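Local coordinates for glutaryl-CoA dehydrogenase (Mycobacterium smegmatis, PDB 3SF6), which is an acyl-CoA dehydrogenase-family flavoprotein that carries dihydroflavine-adenine dinucleotide and assembles from four copies of its chain, at residues K221-A226 with L375-T380; C257-R262 with L330-V335; A272-L277 with L309-G314; L337-N342 with E386-I391. All blocks are in the same frame, centred on the assembly; numbering follows the deposited sequence.

Interaction 1: K221-A226 with L375-T380; sequences KMSLRA and LESVLT. With FDA (dihydroflavine-adenine dinucleotide), chain B; SO4 (sulfate ion), chain Q.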
# COMPACT_ATOMS: atom_id res chain seq x y z
N LYS A 221 20.17 -13.81 -17.46
CA LYS A 221 19.15 -13.75 -16.40
C LYS A 221 19.53 -12.80 -15.27
O LYS A 221 20.70 -12.70 -14.88
CB LYS A 221 18.87 -15.15 -15.82
CG LYS A 221 18.13 -16.03 -16.81
CD LYS A 221 18.20 -17.49 -16.51
CE LYS A 221 18.01 -17.89 -15.11
NZ LYS A 221 18.31 -19.40 -15.02
N MET A 222 18.52 -12.09 -14.75
CA MET A 222 18.65 -11.20 -13.58
C MET A 222 17.88 -11.75 -12.37
O MET A 222 17.56 -11.03 -11.43
CB MET A 222 18.18 -9.78 -13.96
CG MET A 222 18.94 -9.17 -15.08
SD MET A 222 20.29 -8.24 -14.31
CE MET A 222 19.52 -6.92 -13.42
N SER A 223 17.55 -13.05 -12.45
CA SER A 223 16.75 -13.76 -11.45
C SER A 223 16.98 -15.23 -11.67
O SER A 223 17.19 -15.66 -12.81
CB SER A 223 15.25 -13.48 -11.69
OG SER A 223 14.44 -14.27 -10.83
N LEU A 224 17.01 -16.02 -10.59
CA LEU A 224 17.09 -17.46 -10.65
C LEU A 224 18.37 -17.93 -11.34
O LEU A 224 18.40 -18.93 -12.03
CB LEU A 224 15.81 -18.07 -11.27
CG LEU A 224 15.23 -19.18 -10.39
CD1 LEU A 224 14.77 -18.64 -9.03
CD2 LEU A 224 14.07 -19.94 -11.09
N ARG A 225 19.45 -17.17 -11.12
CA ARG A 225 20.71 -17.45 -11.82
C ARG A 225 21.34 -18.76 -11.35
O ARG A 225 22.12 -19.36 -12.13
CB ARG A 225 21.70 -16.29 -11.68
CG ARG A 225 21.30 -15.04 -12.41
CD ARG A 225 22.31 -13.92 -12.21
NE ARG A 225 23.66 -14.29 -12.62
CZ ARG A 225 24.12 -14.28 -13.87
NH1 ARG A 225 23.34 -13.92 -14.90
NH2 ARG A 225 25.39 -14.65 -14.12
N ALA A 226 20.96 -19.27 -10.17
CA ALA A 226 21.46 -20.57 -9.72
C ALA A 226 20.51 -21.70 -10.08
O ALA A 226 20.28 -22.61 -9.31
CB ALA A 226 21.84 -20.58 -8.22
N LEU A 375 12.84 -14.06 -6.28
CA LEU A 375 11.40 -14.07 -6.07
C LEU A 375 10.63 -13.45 -7.20
O LEU A 375 9.44 -13.74 -7.35
CB LEU A 375 11.06 -13.45 -4.72
CG LEU A 375 11.36 -14.33 -3.52
CD1 LEU A 375 11.35 -13.50 -2.22
CD2 LEU A 375 10.36 -15.52 -3.38
N GLU A 376 11.28 -12.66 -8.06
CA GLU A 376 10.61 -12.22 -9.28
C GLU A 376 10.13 -13.41 -10.12
O GLU A 376 9.02 -13.41 -10.64
CB GLU A 376 11.53 -11.35 -10.14
CG GLU A 376 12.03 -10.07 -9.53
CD GLU A 376 11.04 -8.94 -9.49
OE1 GLU A 376 9.95 -9.04 -10.10
OE2 GLU A 376 11.41 -7.96 -8.79
N SER A 377 10.98 -14.43 -10.28
CA SER A 377 10.59 -15.61 -11.06
C SER A 377 9.49 -16.38 -10.35
O SER A 377 8.55 -16.85 -10.99
CB SER A 377 11.78 -16.52 -11.28
OG SER A 377 12.72 -15.91 -12.16
N VAL A 378 9.59 -16.50 -9.03
CA VAL A 378 8.62 -17.25 -8.26
C VAL A 378 7.24 -16.57 -8.32
O VAL A 378 6.20 -17.24 -8.29
CB VAL A 378 9.10 -17.48 -6.79
CG1 VAL A 378 8.11 -18.39 -5.99
CG2 VAL A 378 10.52 -18.06 -6.76
N LEU A 379 7.23 -15.24 -8.37
CA LEU A 379 5.99 -14.44 -8.46
C LEU A 379 5.26 -14.73 -9.78
O LEU A 379 4.03 -14.68 -9.84
CB LEU A 379 6.37 -12.94 -8.36
CG LEU A 379 5.25 -11.98 -8.10
CD1 LEU A 379 4.74 -12.00 -6.64
CD2 LEU A 379 5.78 -10.54 -8.42
N THR A 380 6.04 -14.96 -10.84
CA THR A 380 5.52 -15.12 -12.20
C THR A 380 5.19 -16.59 -12.54
O THR A 380 4.17 -16.90 -13.16
CB THR A 380 6.54 -14.55 -13.19
OG1 THR A 380 6.58 -13.12 -13.02
CG2 THR A 380 6.18 -14.90 -14.65
PA FDA B . 2.05 -14.01 -19.94
O1A FDA B . 1.04 -15.07 -19.77
O2A FDA B . 2.39 -13.50 -21.28
O5B FDA B . 1.49 -12.82 -19.02
C5B FDA B . 2.09 -11.51 -19.10
C4B FDA B . 1.47 -10.60 -18.05
O4B FDA B . 0.07 -10.45 -18.42
C3B FDA B . 1.47 -11.15 -16.64
O3B FDA B . 1.58 -10.06 -15.70
C2B FDA B . 0.11 -11.82 -16.55
O2B FDA B . -0.29 -12.01 -15.18
C1B FDA B . -0.79 -10.87 -17.36
N9A FDA B . -1.97 -11.56 -17.89
C8A FDA B . -1.97 -12.61 -18.76
N7A FDA B . -3.23 -13.01 -18.98
C5A FDA B . -4.04 -12.21 -18.22
C6A FDA B . -5.41 -12.13 -18.00
N6A FDA B . -6.29 -12.96 -18.62
N1A FDA B . -5.87 -11.17 -17.16
C2A FDA B . -5.04 -10.35 -16.52
N3A FDA B . -3.73 -10.39 -16.70
C4A FDA B . -3.22 -11.32 -17.53
N1 FDA B . 7.21 -23.05 -17.39
C2 FDA B . 7.25 -24.40 -17.60
O2 FDA B . 6.41 -24.93 -18.36
N3 FDA B . 8.19 -25.14 -16.97
C4 FDA B . 9.13 -24.63 -16.17
O4 FDA B . 10.03 -25.34 -15.65
C4X FDA B . 9.09 -23.24 -15.92
N5 FDA B . 10.04 -22.64 -15.17
C5X FDA B . 10.20 -21.27 -15.24
C6 FDA B . 11.36 -20.66 -14.75
C7 FDA B . 11.54 -19.29 -14.77
C7M FDA B . 12.86 -18.67 -14.30
C8 FDA B . 10.50 -18.51 -15.27
C8M FDA B . 10.71 -16.99 -15.28
C9 FDA B . 9.35 -19.08 -15.77
C9A FDA B . 9.19 -20.48 -15.75
N10 FDA B . 8.07 -21.09 -16.32
C10 FDA B . 8.12 -22.48 -16.57
C1' FDA B . 7.17 -20.31 -17.18
C2' FDA B . 6.10 -19.64 -16.30
O2' FDA B . 5.10 -20.60 -15.90
C3' FDA B . 5.45 -18.53 -17.10
O3' FDA B . 6.38 -17.45 -17.16
C4' FDA B . 4.16 -18.01 -16.46
O4' FDA B . 3.10 -18.98 -16.60
C5' FDA B . 3.70 -16.67 -17.04
O5' FDA B . 3.58 -16.80 -18.46
P FDA B . 4.28 -15.70 -19.38
O1P FDA B . 5.62 -15.40 -18.85
O2P FDA B . 4.14 -16.14 -20.79
O3P FDA B . 3.41 -14.36 -19.15
S SO4 Q . 25.00 -15.05 -18.11
O1 SO4 Q . 23.96 -15.95 -17.63
O2 SO4 Q . 24.55 -14.30 -19.30
O3 SO4 Q . 26.16 -15.87 -18.45
O4 SO4 Q . 25.36 -14.11 -17.07

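Interaction 2: C257-R262 with L330-V335; sequences CLNEAR and LAPEQV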
# COMPACT_ATOMS: atom_id res chain seq x y z
N CYS A 257 -0.48 -31.28 -11.84
CA CYS A 257 0.95 -31.22 -11.52
C CYS A 257 1.26 -29.83 -10.96
O CYS A 257 1.96 -29.69 -9.94
CB CYS A 257 1.81 -31.46 -12.75
SG CYS A 257 1.48 -33.06 -13.57
N LEU A 258 0.79 -28.79 -11.63
CA LEU A 258 1.06 -27.42 -11.15
C LEU A 258 0.55 -27.24 -9.73
O LEU A 258 1.20 -26.58 -8.93
CB LEU A 258 0.44 -26.36 -12.03
CG LEU A 258 0.89 -26.33 -13.48
CD1 LEU A 258 0.21 -25.21 -14.30
CD2 LEU A 258 2.36 -26.16 -13.59
N ASN A 259 -0.61 -27.78 -9.42
CA ASN A 259 -1.14 -27.62 -8.07
C ASN A 259 -0.29 -28.32 -7.03
O ASN A 259 -0.15 -27.84 -5.91
CB ASN A 259 -2.61 -27.95 -8.06
CG ASN A 259 -3.47 -26.78 -8.70
OD1 ASN A 259 -3.36 -25.62 -8.24
ND2 ASN A 259 -4.28 -27.07 -9.69
N GLU A 260 0.35 -29.42 -7.39
CA GLU A 260 1.32 -30.03 -6.48
C GLU A 260 2.54 -29.14 -6.27
O GLU A 260 2.96 -28.89 -5.12
CB GLU A 260 1.77 -31.37 -7.01
CG GLU A 260 0.67 -32.36 -7.08
CD GLU A 260 0.04 -32.64 -5.73
OE1 GLU A 260 0.81 -32.83 -4.76
OE2 GLU A 260 -1.22 -32.68 -5.64
N ALA A 261 3.10 -28.63 -7.35
CA ALA A 261 4.25 -27.74 -7.25
C ALA A 261 3.97 -26.44 -6.51
O ALA A 261 4.77 -25.97 -5.67
CB ALA A 261 4.83 -27.47 -8.62
N ARG A 262 2.81 -25.84 -6.81
CA ARG A 262 2.37 -24.61 -6.14
C ARG A 262 2.35 -24.74 -4.65
O ARG A 262 2.74 -23.83 -3.92
CB ARG A 262 0.99 -24.17 -6.66
CG ARG A 262 1.04 -23.69 -8.12
CD ARG A 262 -0.35 -23.65 -8.73
NE ARG A 262 -0.37 -23.02 -10.05
CZ ARG A 262 -1.40 -23.06 -10.89
NH1 ARG A 262 -2.54 -23.66 -10.54
NH2 ARG A 262 -1.29 -22.48 -12.08
N LEU A 330 -7.92 -30.39 0.26
CA LEU A 330 -7.28 -29.17 -0.39
C LEU A 330 -7.50 -28.88 -1.92
O LEU A 330 -6.82 -29.45 -2.80
CB LEU A 330 -5.75 -29.12 -0.11
CG LEU A 330 -5.07 -27.81 -0.47
CD1 LEU A 330 -5.48 -26.81 0.53
CD2 LEU A 330 -3.52 -27.80 -0.57
N ALA A 331 -8.32 -27.87 -2.24
CA ALA A 331 -8.68 -27.56 -3.62
C ALA A 331 -7.72 -26.56 -4.28
O ALA A 331 -7.07 -25.79 -3.59
CB ALA A 331 -10.05 -26.96 -3.64
N PRO A 332 -7.70 -26.49 -5.62
CA PRO A 332 -6.80 -25.53 -6.28
C PRO A 332 -6.97 -24.07 -5.87
O PRO A 332 -5.98 -23.35 -5.71
CB PRO A 332 -7.11 -25.72 -7.77
CG PRO A 332 -7.59 -27.14 -7.85
CD PRO A 332 -8.39 -27.35 -6.62
N GLU A 333 -8.23 -23.64 -5.68
CA GLU A 333 -8.47 -22.27 -5.22
C GLU A 333 -7.92 -22.01 -3.82
O GLU A 333 -7.59 -20.86 -3.48
CB GLU A 333 -9.95 -21.89 -5.29
CG GLU A 333 -10.90 -22.78 -4.50
CD GLU A 333 -11.43 -24.01 -5.21
OE1 GLU A 333 -10.78 -24.58 -6.12
OE2 GLU A 333 -12.52 -24.51 -4.78
N GLN A 334 -7.80 -23.04 -3.01
CA GLN A 334 -7.16 -22.91 -1.69
C GLN A 334 -5.64 -22.80 -1.83
O GLN A 334 -5.02 -21.94 -1.21
CB GLN A 334 -7.60 -24.07 -0.78
CG GLN A 334 -9.06 -24.04 -0.44
CD GLN A 334 -9.55 -25.26 0.32
OE1 GLN A 334 -9.27 -26.41 -0.06
NE2 GLN A 334 -10.38 -25.01 1.35
N VAL A 335 -5.03 -23.65 -2.66
CA VAL A 335 -3.60 -23.52 -2.97
C VAL A 335 -3.32 -22.10 -3.46
O VAL A 335 -2.29 -21.52 -3.11
CB VAL A 335 -3.14 -24.54 -4.04
CG1 VAL A 335 -1.69 -24.30 -4.46
CG2 VAL A 335 -3.33 -25.98 -3.52
O HOH W 1 -3.73 -23.10 -7.83

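Interaction 3: A272-L277 with L309-G314; sequences AARDCL and LEYGKG. With EDO (1,2-ethanediol), chain O.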
# COMPACT_ATOMS: atom_id res chain seq x y z
N ALA A 272 12.71 -17.88 1.79
CA ALA A 272 13.41 -16.70 1.30
C ALA A 272 13.03 -15.51 2.20
O ALA A 272 13.90 -14.72 2.63
CB ALA A 272 13.04 -16.42 -0.20
N ALA A 273 11.74 -15.38 2.51
CA ALA A 273 11.30 -14.29 3.42
C ALA A 273 12.00 -14.37 4.76
O ALA A 273 12.50 -13.35 5.29
CB ALA A 273 9.77 -14.30 3.63
N ARG A 274 11.98 -15.55 5.35
CA ARG A 274 12.63 -15.76 6.66
C ARG A 274 14.09 -15.36 6.67
O ARG A 274 14.57 -14.69 7.60
CB ARG A 274 12.44 -17.20 7.12
CG ARG A 274 12.91 -17.44 8.56
CD ARG A 274 13.03 -18.88 8.88
NE ARG A 274 14.17 -19.51 8.21
CZ ARG A 274 14.33 -20.81 8.06
NH1 ARG A 274 13.45 -21.66 8.55
NH2 ARG A 274 15.43 -21.27 7.44
N ASP A 275 14.83 -15.82 5.67
CA ASP A 275 16.25 -15.55 5.58
C ASP A 275 16.46 -14.02 5.53
O ASP A 275 17.33 -13.48 6.21
CB ASP A 275 16.82 -16.22 4.31
CG ASP A 275 18.27 -16.56 4.45
OD1 ASP A 275 18.58 -17.22 5.51
OD2 ASP A 275 19.09 -16.32 3.51
N CYS A 276 15.63 -13.33 4.75
CA CYS A 276 15.74 -11.88 4.69
C CYS A 276 15.35 -11.20 6.02
O CYS A 276 16.02 -10.25 6.44
CB CYS A 276 14.86 -11.33 3.57
SG CYS A 276 15.40 -11.79 1.91
N LEU A 277 14.27 -11.65 6.63
CA LEU A 277 13.82 -11.08 7.90
C LEU A 277 14.87 -11.28 8.99
O LEU A 277 15.21 -10.33 9.71
CB LEU A 277 12.48 -11.67 8.30
CG LEU A 277 11.93 -11.32 9.66
CD1 LEU A 277 11.86 -9.80 9.86
CD2 LEU A 277 10.53 -11.95 9.82
N LEU A 309 4.94 -9.83 10.90
CA LEU A 309 3.51 -10.13 10.74
C LEU A 309 3.25 -10.89 9.46
O LEU A 309 2.49 -11.86 9.45
CB LEU A 309 2.63 -8.86 10.80
CG LEU A 309 2.04 -8.48 12.13
CD1 LEU A 309 1.29 -7.15 11.92
CD2 LEU A 309 1.10 -9.57 12.65
N GLU A 310 3.79 -10.43 8.34
CA GLU A 310 3.45 -11.09 7.07
C GLU A 310 4.12 -12.45 6.99
O GLU A 310 3.53 -13.40 6.43
CB GLU A 310 3.74 -10.24 5.84
CG GLU A 310 2.90 -8.96 5.77
CD GLU A 310 1.41 -9.20 5.85
OE1 GLU A 310 0.90 -10.19 5.31
OE2 GLU A 310 0.71 -8.38 6.49
N TYR A 311 5.33 -12.58 7.53
CA TYR A 311 5.96 -13.90 7.62
C TYR A 311 5.12 -14.85 8.45
O TYR A 311 4.82 -16.00 8.04
CB TYR A 311 7.39 -13.77 8.16
CG TYR A 311 8.01 -15.07 8.56
CD1 TYR A 311 8.31 -16.02 7.59
CD2 TYR A 311 8.36 -15.31 9.87
CE1 TYR A 311 8.90 -17.25 7.96
CE2 TYR A 311 8.92 -16.54 10.23
CZ TYR A 311 9.20 -17.47 9.28
OH TYR A 311 9.83 -18.65 9.65
N GLY A 312 4.71 -14.39 9.63
CA GLY A 312 3.92 -15.27 10.50
C GLY A 312 2.54 -15.62 9.95
O GLY A 312 2.13 -16.78 10.00
N LYS A 313 1.80 -14.64 9.42
CA LYS A 313 0.51 -14.91 8.78
C LYS A 313 0.70 -15.87 7.62
O LYS A 313 -0.13 -16.77 7.40
CB LYS A 313 -0.10 -13.60 8.28
CG LYS A 313 -0.53 -12.63 9.39
CD LYS A 313 -0.60 -11.14 8.94
CE LYS A 313 -1.50 -10.90 7.90
NZ LYS A 313 -1.57 -9.45 7.40
N GLY A 314 1.76 -15.67 6.84
CA GLY A 314 2.05 -16.54 5.71
C GLY A 314 2.36 -17.96 6.11
O GLY A 314 1.88 -18.93 5.49
C1 EDO O . 9.98 -21.94 9.67
O1 EDO O . 11.18 -21.50 10.21
C2 EDO O . 9.58 -23.27 10.36
O2 EDO O . 10.49 -24.33 10.04

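Interaction 4: L337-N342 with E386-I391; sequences LGKLNN and EMHTLI. With FDA (dihydroflavine-adenine dinucleotide), chain B.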
# COMPACT_ATOMS: atom_id res chain seq x y z
N LEU A 337 -4.77 -19.27 -2.73
CA LEU A 337 -4.67 -18.35 -1.59
C LEU A 337 -3.23 -18.27 -1.11
O LEU A 337 -2.68 -17.19 -0.93
CB LEU A 337 -5.54 -18.78 -0.40
CG LEU A 337 -7.04 -18.73 -0.61
CD1 LEU A 337 -7.75 -19.46 0.56
CD2 LEU A 337 -7.46 -17.27 -0.66
N GLY A 338 -2.62 -19.43 -0.88
CA GLY A 338 -1.25 -19.48 -0.39
C GLY A 338 -0.24 -18.96 -1.39
O GLY A 338 0.72 -18.30 -1.00
N LYS A 339 -0.39 -19.32 -2.67
CA LYS A 339 0.57 -18.93 -3.68
C LYS A 339 0.48 -17.41 -3.91
O LYS A 339 1.52 -16.72 -3.86
CB LYS A 339 0.35 -19.74 -5.00
CG LYS A 339 1.60 -19.90 -5.87
CD LYS A 339 1.99 -18.66 -6.61
CE LYS A 339 3.11 -18.94 -7.65
NZ LYS A 339 3.38 -17.72 -8.53
N LEU A 340 -0.72 -16.89 -4.09
CA LEU A 340 -0.90 -15.46 -4.26
C LEU A 340 -0.30 -14.72 -3.08
O LEU A 340 0.48 -13.78 -3.24
CB LEU A 340 -2.36 -15.07 -4.42
CG LEU A 340 -2.66 -13.59 -4.48
CD1 LEU A 340 -1.95 -12.92 -5.70
CD2 LEU A 340 -4.18 -13.36 -4.52
N ASN A 341 -0.66 -15.12 -1.87
CA ASN A 341 -0.25 -14.36 -0.71
C ASN A 341 1.25 -14.49 -0.43
O ASN A 341 1.95 -13.49 -0.26
CB ASN A 341 -0.94 -14.86 0.53
CG ASN A 341 -0.59 -13.99 1.73
OD1 ASN A 341 -1.10 -12.84 1.82
ND2 ASN A 341 0.28 -14.49 2.62
N ASN A 342 1.73 -15.73 -0.31
CA ASN A 342 3.05 -15.92 0.25
C ASN A 342 4.16 -15.43 -0.68
O ASN A 342 5.18 -14.95 -0.19
CB ASN A 342 3.24 -17.35 0.70
CG ASN A 342 2.43 -17.69 1.93
OD1 ASN A 342 1.64 -16.88 2.39
ND2 ASN A 342 2.57 -18.93 2.43
N GLU A 386 -1.77 -12.46 -10.97
CA GLU A 386 -3.06 -12.21 -11.58
C GLU A 386 -3.84 -13.49 -11.80
O GLU A 386 -5.04 -13.54 -11.57
CB GLU A 386 -2.89 -11.42 -12.89
CG GLU A 386 -2.38 -9.95 -12.65
CD GLU A 386 -0.94 -9.87 -12.21
OE1 GLU A 386 -0.07 -10.60 -12.76
OE2 GLU A 386 -0.58 -9.08 -11.29
N MET A 387 -3.14 -14.54 -12.23
CA MET A 387 -3.82 -15.82 -12.41
C MET A 387 -4.41 -16.32 -11.10
O MET A 387 -5.53 -16.76 -11.06
CB MET A 387 -2.92 -16.87 -13.06
CG MET A 387 -2.55 -16.59 -14.51
SD MET A 387 -3.98 -16.38 -15.60
CE MET A 387 -4.02 -14.64 -15.86
N HIS A 388 -3.63 -16.26 -10.02
CA HIS A 388 -4.16 -16.70 -8.75
C HIS A 388 -5.30 -15.85 -8.21
O HIS A 388 -6.27 -16.39 -7.67
CB HIS A 388 -3.01 -16.88 -7.75
CG HIS A 388 -2.13 -18.01 -8.14
ND1 HIS A 388 -2.56 -19.33 -8.11
CD2 HIS A 388 -0.90 -18.02 -8.70
CE1 HIS A 388 -1.60 -20.10 -8.60
NE2 HIS A 388 -0.58 -19.33 -8.97
N THR A 389 -5.22 -14.55 -8.42
CA THR A 389 -6.34 -13.66 -8.10
C THR A 389 -7.64 -14.11 -8.79
O THR A 389 -8.71 -14.12 -8.17
CB THR A 389 -5.99 -12.20 -8.51
OG1 THR A 389 -4.90 -11.72 -7.67
CG2 THR A 389 -7.20 -11.29 -8.34
N LEU A 390 -7.54 -14.44 -10.07
CA LEU A 390 -8.69 -14.85 -10.88
C LEU A 390 -9.18 -16.26 -10.52
O LEU A 390 -10.36 -16.54 -10.60
CB LEU A 390 -8.32 -14.69 -12.36
CG LEU A 390 -8.03 -13.26 -12.78
CD1 LEU A 390 -7.38 -13.18 -14.19
CD2 LEU A 390 -9.30 -12.36 -12.67
N ILE A 391 -8.29 -17.15 -10.12
CA ILE A 391 -8.70 -18.46 -9.63
C ILE A 391 -9.51 -18.31 -8.34
O ILE A 391 -10.62 -18.91 -8.19
CB ILE A 391 -7.49 -19.42 -9.43
CG1 ILE A 391 -6.84 -19.75 -10.77
CG2 ILE A 391 -7.91 -20.68 -8.61
CD1 ILE A 391 -5.46 -20.44 -10.65
PA FDA B . 2.05 -14.01 -19.94
O1A FDA B . 1.04 -15.07 -19.77
O2A FDA B . 2.39 -13.50 -21.28
O5B FDA B . 1.49 -12.82 -19.02
C5B FDA B . 2.09 -11.51 -19.10
C4B FDA B . 1.47 -10.60 -18.05
O4B FDA B . 0.07 -10.45 -18.42
C3B FDA B . 1.47 -11.15 -16.64
O3B FDA B . 1.58 -10.06 -15.70
C2B FDA B . 0.11 -11.82 -16.55
O2B FDA B . -0.29 -12.01 -15.18
C1B FDA B . -0.79 -10.87 -17.36
N9A FDA B . -1.97 -11.56 -17.89
C8A FDA B . -1.97 -12.61 -18.76
N7A FDA B . -3.23 -13.01 -18.98
C5A FDA B . -4.04 -12.21 -18.22
C6A FDA B . -5.41 -12.13 -18.00
N6A FDA B . -6.29 -12.96 -18.62
N1A FDA B . -5.87 -11.17 -17.16
C2A FDA B . -5.04 -10.35 -16.52
N3A FDA B . -3.73 -10.39 -16.70
C4A FDA B . -3.22 -11.32 -17.53
N1 FDA B . 7.21 -23.05 -17.39
C2 FDA B . 7.25 -24.40 -17.60
O2 FDA B . 6.41 -24.93 -18.36
N3 FDA B . 8.19 -25.14 -16.97
C4 FDA B . 9.13 -24.63 -16.17
O4 FDA B . 10.03 -25.34 -15.65
C4X FDA B . 9.09 -23.24 -15.92
N5 FDA B . 10.04 -22.64 -15.17
C5X FDA B . 10.20 -21.27 -15.24
C6 FDA B . 11.36 -20.66 -14.75
C7 FDA B . 11.54 -19.29 -14.77
C7M FDA B . 12.86 -18.67 -14.30
C8 FDA B . 10.50 -18.51 -15.27
C8M FDA B . 10.71 -16.99 -15.28
C9 FDA B . 9.35 -19.08 -15.77
C9A FDA B . 9.19 -20.48 -15.75
N10 FDA B . 8.07 -21.09 -16.32
C10 FDA B . 8.12 -22.48 -16.57
C1' FDA B . 7.17 -20.31 -17.18
C2' FDA B . 6.10 -19.64 -16.30
O2' FDA B . 5.10 -20.60 -15.90
C3' FDA B . 5.45 -18.53 -17.10
O3' FDA B . 6.38 -17.45 -17.16
C4' FDA B . 4.16 -18.01 -16.46
O4' FDA B . 3.10 -18.98 -16.60
C5' FDA B . 3.70 -16.67 -17.04
O5' FDA B . 3.58 -16.80 -18.46
P FDA B . 4.28 -15.70 -19.38
O1P FDA B . 5.62 -15.40 -18.85
O2P FDA B . 4.14 -16.14 -20.79
O3P FDA B . 3.41 -14.36 -19.15

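Interaction 1: K221-A226 with L375-T380
S377 sends its hydroxyl out from the helix to S223, and the two side-chain oxygens lie 2.7 Å apart, OG to OG. The proton in this bond comes from S377, so S223 OG accepts here and also pairs with the backbone oxygen of N373, one turn before S377 on helix 368-380. The two serines use different torsions: S223 carries OG anti to its own nitrogen (chi1 174°), whereas OG of S377 stands beside its nitrogen (chi1 -69°). Next in line, L224 lays its CB 3.9 Å from S377 OG, while its amide N is bound by N374 OD1, so two successive residues of the loop are fastened to helix 368-380. The loop follows strand 213-217 of the middle beta domain, and the helix belongs to the C-terminal helical domain of the acyl-CoA dehydrogenase fold; here the two domains close over the dimethyl edge of the flavin. That edge feels both partners, since methyl C7M of the cofactor sits 3.5 Å from S377 OG and 3.7 Å from L224 CD2. The loop is braced from within as well. K221 NZ reaches L224 O at 3.0 Å, coming from above the carbonyl plane, and R225 NH1 gives a hydrogen bond to K221 O of 2.9 Å, in plane with both carbonyl and guanidinium. NH1 and NH2 of R225 also share O4 of a sulfate. Beside S377, E376 turns its carboxylate away toward R351 and toward R354 of the second subunit.

Interaction 2: C257-R262 with L330-V335
N259 OD1 is gripped twice, by a water at 2.6 Å, which donates to it, and by NH1 of R262 at 3.1 Å, one turn further along the same helix. The water gives its other hydrogen to P332 O at 3.1 Å and so bridges helix 252-286 to the start of helix 332-357, two helices of the helical C-terminal domain of acyl-CoA dehydrogenases. The arginine bond lies close to the guanidinium plane but strikes OD1 well above the plane of the amide, with a C=O...N angle of only 109°. R262 keeps its chain extended from CG to NE, one guanidinium face resting over L258 CB, and NE is taken by the carbonyl oxygen of E382. Its guanidinium is thereby held on several sides.

The N259 amide in turn packs on the proline that opens the second helix, the two side chains crossing at about a right angle, with ND2 3.7 Å from P332 CB. The start of that helix is secured by Q334, whose OE1 accepts the N-H of the N-cap residue A331 on a lone pair, at 2.8 Å and nearly straight (174°). This is the N3 half of a capping box; A331 has no polar side-chain atom to complete the reciprocal half. The far side of the same turn faces the third subunit, where E333 forms a salt bridge with R18 of that chain. One turn in from the proline, V335 turns CG1 anti to its nitrogen (chi1 174°), which drives this methyl to 3.5 Å from R262 CB.

Interaction 3: A272-L277 with L309-G314
R274 and Y311 both set CG anti to the backbone nitrogen (chi1 -171° and 168°), and on helices so placed the two side chains run side by side, pointing the same way. The aliphatic part of the arginine lines the tyrosine: CB lies 3.6 Å from CE1 of Y311, and CD comes to 3.3 Å from its OH. R274 then bends at chi3, its guanidinium plane 72° from that of the ring, and it is CB, CG and CD, not the guanidinium, that make the contact. L277, one turn along, crosses the tyrosine at about a right angle, its CD2 4.0 Å from Y311 CB.

Y311 OH is hydrogen-bonded to D21, and R274 pairs with E100; NH1 of R274 also gives 1,2-ethanediol O1 a bond of 2.8 Å, in the guanidinium plane. K313 NZ makes a salt bridge with the syn side of E310 OE2 at 2.7 Å, and the two also pair with E310 and K313 of the third subunit. Helices 252-286 and 298-327, two long helices of the acyl-CoA dehydrogenase C-terminal domain, meet here with helix 20-24 lying over R274, L277 and Y311, helix 91-104 beside R274, and helices 332-357 and 368-380 against A272, A273 and C276.

Interaction 4: L337-N342 with E386-I391
Helices 332-357 and 385-397 of the C-terminal helical domain run past each other here, their local axes 8.9 Å apart and 139° between directions, and the second also forms part of the adenine end of the flavin site. Between them H388 presents a ring face to K339: CB of the lysine stands 4.1 Å from the ring centroid, only 7° off its normal, a CH-pi contact. The lysine bends at chi2 and continues past H388 NE2, its CD 3.6 Å from that atom. L340 fills the neighbouring place, with CB 3.8 Å from H388 CB and CD2 3.6 Å from T389 OG1, whose hydroxyl is bonded back to S385 O.

Across helix 385-397 from this packing, E386 OE1 accepts a 2.8 Å hydrogen bond from ribose O2B of the cofactor and OE2 meets K303 of the second subunit, while M387 brings CE to 3.4 Å from adenine atom C5A.

The H388 ring is held at both nitrogens, ND1 by S336 OG and NE2 by the backbone oxygen of E382, which also accepts from R262. K339 NZ is surrounded by the carbonyl oxygens of V378, Y381 and G383 around the end of helix 368-380, a setting that would favour a charged lysine; with that amine 4.3 Å from H388 NE2, a positive charge on the histidine as well is probably disfavoured.

Overall arrangement
Reading from the N terminus, interaction 1 opens first, in the loop before strand 229-240, and closes only at helix 368-380, joining the middle beta domain to the helical C-terminal domain. Within that span, interaction 2 ties the early part of helix 252-286 to the start of helix 332-357, and inside it interaction 3 pairs a later part of helix 252-286 with helix 298-327. Interaction 4 opens after interaction 2 has closed, on the same helix 332-357, and crosses interaction 1, because 375-380 falls between its two segments. Interactions 1 and 4 both touch the flavin and the second subunit; interactions 2, 3 and 4 border the third.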